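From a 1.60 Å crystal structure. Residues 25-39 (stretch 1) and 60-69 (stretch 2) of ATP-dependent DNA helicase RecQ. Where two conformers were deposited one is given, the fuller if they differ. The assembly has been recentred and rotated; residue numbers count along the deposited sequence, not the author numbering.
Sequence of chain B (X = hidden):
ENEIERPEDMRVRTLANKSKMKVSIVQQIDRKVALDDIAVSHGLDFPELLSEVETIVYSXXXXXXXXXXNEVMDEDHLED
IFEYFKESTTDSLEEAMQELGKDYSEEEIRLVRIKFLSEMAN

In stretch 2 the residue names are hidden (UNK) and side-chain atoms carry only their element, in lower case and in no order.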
# COMPACT_ATOMS: atom_id res chain seq x y z
N ILE B 25 22.87 6.58 2.35
CA ILE B 25 21.68 7.46 2.30
C ILE B 25 21.06 7.66 3.69
O ILE B 25 20.69 8.78 4.07
CB ILE B 25 20.64 6.94 1.29
CG1 ILE B 25 21.18 7.16 -0.14
CG2 ILE B 25 19.32 7.69 1.41
CD1 ILE B 25 20.44 6.36 -1.22
N VAL B 26 20.96 6.57 4.44
CA VAL B 26 20.43 6.63 5.80
C VAL B 26 21.30 7.53 6.67
O VAL B 26 20.80 8.35 7.43
CB VAL B 26 20.31 5.21 6.39
CG1 VAL B 26 19.96 5.27 7.88
CG2 VAL B 26 19.26 4.42 5.63
N GLN B 27 22.62 7.40 6.52
CA GLN B 27 23.53 8.23 7.29
C GLN B 27 23.38 9.70 6.91
O GLN B 27 23.38 10.57 7.79
CB GLN B 27 24.97 7.75 7.11
CG GLN B 27 25.23 6.39 7.74
CD GLN B 27 26.63 5.84 7.45
OE1 GLN B 27 27.28 6.22 6.47
NE2 GLN B 27 27.08 4.92 8.29
N GLN B 28 23.26 9.96 5.60
CA GLN B 28 23.04 11.32 5.10
C GLN B 28 21.76 11.93 5.66
O GLN B 28 21.74 13.09 6.08
CB GLN B 28 23.05 11.36 3.57
CG GLN B 28 24.46 11.29 2.97
CD GLN B 28 24.43 10.94 1.50
OE1 GLN B 28 23.88 9.90 1.09
NE2 GLN B 28 24.99 11.81 0.68
N ILE B 29 20.69 11.14 5.70
CA ILE B 29 19.43 11.65 6.18
C ILE B 29 19.55 11.94 7.67
O ILE B 29 19.06 12.96 8.14
CB ILE B 29 18.27 10.69 5.90
CG1 ILE B 29 17.92 10.70 4.39
CG2 ILE B 29 17.03 11.06 6.73
CD1 ILE B 29 16.99 9.59 3.94
N ASP B 30 20.25 11.07 8.40
CA ASP B 30 20.45 11.30 9.83
C ASP B 30 21.22 12.59 10.08
O ASP B 30 20.98 13.26 11.09
CB ASP B 30 21.18 10.12 10.47
CG ASP B 30 21.16 10.16 12.01
OD1 ASP B 30 20.33 10.88 12.61
OD2 ASP B 30 21.99 9.47 12.64
N ARG B 31 22.12 12.91 9.16
CA ARG B 31 22.94 14.13 9.23
C ARG B 31 22.22 15.34 8.61
O ARG B 31 22.82 16.40 8.46
CB ARG B 31 24.31 13.95 8.55
CG ARG B 31 25.21 12.89 9.19
CD ARG B 31 26.67 12.94 8.71
NE ARG B 31 26.85 13.41 7.33
CZ ARG B 31 27.03 12.63 6.26
NH1 ARG B 31 27.04 11.30 6.38
NH2 ARG B 31 27.20 13.18 5.06
N LYS B 32 20.95 15.17 8.26
CA LYS B 32 20.11 16.27 7.78
C LYS B 32 20.61 16.90 6.47
O LYS B 32 20.57 18.12 6.29
CB LYS B 32 19.92 17.34 8.88
CG LYS B 32 18.76 17.12 9.85
CD LYS B 32 18.56 15.69 10.36
CE LYS B 32 18.02 15.69 11.80
NZ LYS B 32 16.78 14.86 11.97
N VAL B 33 21.13 16.06 5.58
CA VAL B 33 21.55 16.49 4.24
C VAL B 33 20.28 16.55 3.38
O VAL B 33 19.48 15.63 3.41
CB VAL B 33 22.56 15.50 3.62
CG1 VAL B 33 22.99 15.95 2.23
CG2 VAL B 33 23.77 15.36 4.52
N ALA B 34 20.10 17.63 2.62
CA ALA B 34 18.89 17.80 1.81
C ALA B 34 18.77 16.66 0.81
O ALA B 34 19.78 16.21 0.25
CB ALA B 34 18.89 19.15 1.09
N LEU B 35 17.56 16.16 0.62
CA LEU B 35 17.35 14.99 -0.23
C LEU B 35 17.80 15.22 -1.67
O LEU B 35 18.36 14.31 -2.30
CB LEU B 35 15.91 14.48 -0.17
CG LEU B 35 15.68 13.39 0.90
CD1 LEU B 35 15.85 13.95 2.30
CD2 LEU B 35 14.30 12.76 0.72
N ASP B 36 17.60 16.42 -2.19
CA ASP B 36 18.08 16.72 -3.53
C ASP B 36 19.63 16.68 -3.58
O ASP B 36 20.22 16.22 -4.56
CB ASP B 36 17.46 18.01 -4.11
CG ASP B 36 17.61 19.22 -3.19
OD1 ASP B 36 17.76 19.07 -1.96
OD2 ASP B 36 17.56 20.34 -3.72
N ASP B 37 20.29 17.12 -2.50
CA ASP B 37 21.75 16.99 -2.39
C ASP B 37 22.20 15.54 -2.26
O ASP B 37 23.21 15.14 -2.84
CB ASP B 37 22.31 17.83 -1.24
CG ASP B 37 22.19 19.33 -1.48
OD1 ASP B 37 21.93 19.75 -2.63
OD2 ASP B 37 22.36 20.09 -0.50
N ILE B 38 21.44 14.74 -1.52
CA ILE B 38 21.72 13.31 -1.45
C ILE B 38 21.65 12.68 -2.86
O ILE B 38 22.53 11.94 -3.25
CB ILE B 38 20.76 12.58 -0.46
CG1 ILE B 38 20.95 13.10 0.97
CG2 ILE B 38 20.98 11.08 -0.51
CD1 ILE B 38 19.98 12.48 2.01
N ALA B 39 20.59 13.00 -3.61
CA ALA B 39 20.43 12.51 -4.98
C ALA B 39 21.68 12.78 -5.80
O ALA B 39 22.27 11.86 -6.36
CB ALA B 39 19.22 13.18 -5.65
N UNK B 60 12.04 -1.33 7.03
CA UNK B 60 11.87 -1.11 8.46
C UNK B 60 12.67 0.01 9.10
O UNK B 60 12.55 0.22 10.31
N UNK B 61 13.49 0.71 8.33
CA UNK B 61 14.34 1.77 8.90
C UNK B 61 13.51 3.00 9.18
O UNK B 61 12.83 3.50 8.29
c UNK B 61 16.43 3.18 8.50
c UNK B 61 15.50 2.12 7.93
o UNK B 61 16.25 0.92 7.67
N UNK B 62 13.54 3.46 10.43
CA UNK B 62 12.80 4.65 10.82
C UNK B 62 13.59 5.90 10.47
O UNK B 62 14.36 6.41 11.27
c UNK B 62 8.77 6.40 14.60
n UNK B 62 8.22 5.23 14.27
c UNK B 62 12.46 4.61 12.33
n UNK B 62 8.00 7.45 14.94
c UNK B 62 11.10 5.57 14.23
c UNK B 62 11.45 5.68 12.73
n UNK B 62 10.10 6.59 14.60
N UNK B 63 13.37 6.42 9.29
CA UNK B 63 14.05 7.66 8.91
C UNK B 63 13.16 8.86 9.16
O UNK B 63 11.91 8.76 9.08
c UNK B 63 13.23 7.42 6.56
c UNK B 63 15.51 6.55 7.18
c UNK B 63 14.46 7.64 7.44
c UNK B 63 13.50 7.75 5.09
N UNK B 64 13.81 9.99 9.42
CA UNK B 64 13.07 11.20 9.56
C UNK B 64 13.48 12.24 8.54
O UNK B 64 14.61 12.71 8.56
n UNK B 64 11.06 12.40 12.00
c UNK B 64 12.07 12.78 11.22
o UNK B 64 12.09 13.85 10.64
c UNK B 64 13.17 11.76 10.97
N UNK B 65 12.55 12.59 7.65
CA UNK B 65 12.83 13.61 6.63
C UNK B 65 12.06 14.93 6.83
O UNK B 65 11.87 15.69 5.88
c UNK B 65 13.58 11.89 4.91
c UNK B 65 10.74 12.47 3.51
c UNK B 65 11.17 12.56 4.99
c UNK B 65 12.60 13.05 5.18
N UNK B 66 11.58 15.17 8.05
CA UNK B 66 10.83 16.41 8.36
C UNK B 66 11.64 17.64 8.03
O UNK B 66 11.08 18.62 7.53
c UNK B 66 10.44 16.49 9.84
o UNK B 66 9.17 15.33 11.46
o UNK B 66 8.84 14.79 9.35
c UNK B 66 9.41 15.46 10.24
N UNK B 67 12.95 17.61 8.30
CA UNK B 67 13.82 18.76 8.06
C UNK B 67 13.76 19.20 6.60
O UNK B 67 13.79 20.39 6.30
c UNK B 67 15.26 18.41 8.44
c UNK B 67 16.70 17.79 6.46
c UNK B 67 15.92 17.40 7.54
c UNK B 67 17.32 16.86 5.64
o UNK B 67 17.76 14.57 5.09
c UNK B 67 16.39 15.08 6.96
c UNK B 67 17.14 15.50 5.89
c UNK B 67 15.78 16.02 7.78
N UNK B 68 13.65 18.24 5.69
CA UNK B 68 13.60 18.53 4.27
C UNK B 68 12.19 18.93 3.82
O UNK B 68 12.01 19.93 3.13
c UNK B 68 13.88 17.83 -0.81
c UNK B 68 12.95 17.03 -0.11
c UNK B 68 14.06 17.53 1.96
c UNK B 68 13.05 16.89 1.25
c UNK B 68 14.16 17.36 3.46
c UNK B 68 14.97 18.32 1.28
c UNK B 68 14.88 18.48 -0.11
N UNK B 69 11.19 18.14 4.21
CA UNK B 69 9.79 18.44 3.87
C UNK B 69 9.41 19.84 4.35
O UNK B 69 8.84 20.63 3.58
c UNK B 69 9.04 16.06 3.72
c UNK B 69 7.37 17.90 4.39
c UNK B 69 8.83 17.40 4.45
c UNK B 69 8.16 14.99 4.24
O HOH W 1 16.92 12.87 9.90
O HOH W 2 13.99 16.02 10.68

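Position 60 has no side-chain atoms, and its phi of 110° closes a Schellman turn after a helix; a CB here would jam against the preceding carbonyl. It is Gly60, chosen by backbone rather than by contact.

Position 61 has one carbon carrying an oxygen and a carbon. That carbon arm meets Val26, and the fork with one hydroxyl makes it Thr61, its CG2 4.1 Å from Val26 CG1.

Position 62 runs out three carbons, a nitrogen, then a carbon bearing two more nitrogens: a guanidinium, extended and out of reach of stretch 1. This is Arg62.

At position 63 four carbons fork at the first, one arm being two carbons long. The side chain points toward stretch 1 and packs on Ile29. It is Ile63, with CD1 4.1 Å from Ile29 CD1.

Position 64 has two carbons, the second carrying one oxygen and one nitrogen, an amide. The side chain comes no nearer than 4.9 Å to stretch 1, but the backbone O of position 64 packs 3.5 Å from Ile29 CG2. It is Asn64. Asn64 OD1 accepts from the backbone N of position 66 at 3.0 Å, tying down the turn into the next helix.

Position 65 repeats the four-carbon fork, and one carbon touches both Ile29 and Leu35. It is Ile65: CG2 lies 4.0 Å from Ile29 CG2 and 4.0 Å from Leu35 CD1.

Position 66 has two carbons, the second with two oxygens, and makes no contact with stretch 1. This carboxylate is Asp66.

Position 67 is one carbon, then a six-carbon ring bearing an oxygen, which reaches Val33. It is Tyr67. Its OH donates to Val33 O at 2.6 Å, while Lys32 CA sits over a ring face, 3.7 Å from the centroid.

Position 68 has the same ring without oxygen, lying against Ala34 and Leu35. It is Phe68; Leu35 CB stands over its face, 3.8 Å from the centroid and nearly on the normal.

Position 69 is again a four-carbon fork, out of reach: Ile69.

The rule is a greasy seam with one polar anchor. Ile29 and Leu35, from two helices, converge on Ile65 and the tyrosine, while the loop between those helices crosses the tyrosine ring and offers a carbonyl to its hydroxyl. At the margin, one water bridges the two stretches: it donates to Ile29 O (2.8 Å) and Asn64 O (2.7 Å) and accepts from Lys32 NZ (2.9 Å). Both carbonyls thus share a polar partner beside the apolar packing.

Stretch 2 60-69: GTRINIDYFI
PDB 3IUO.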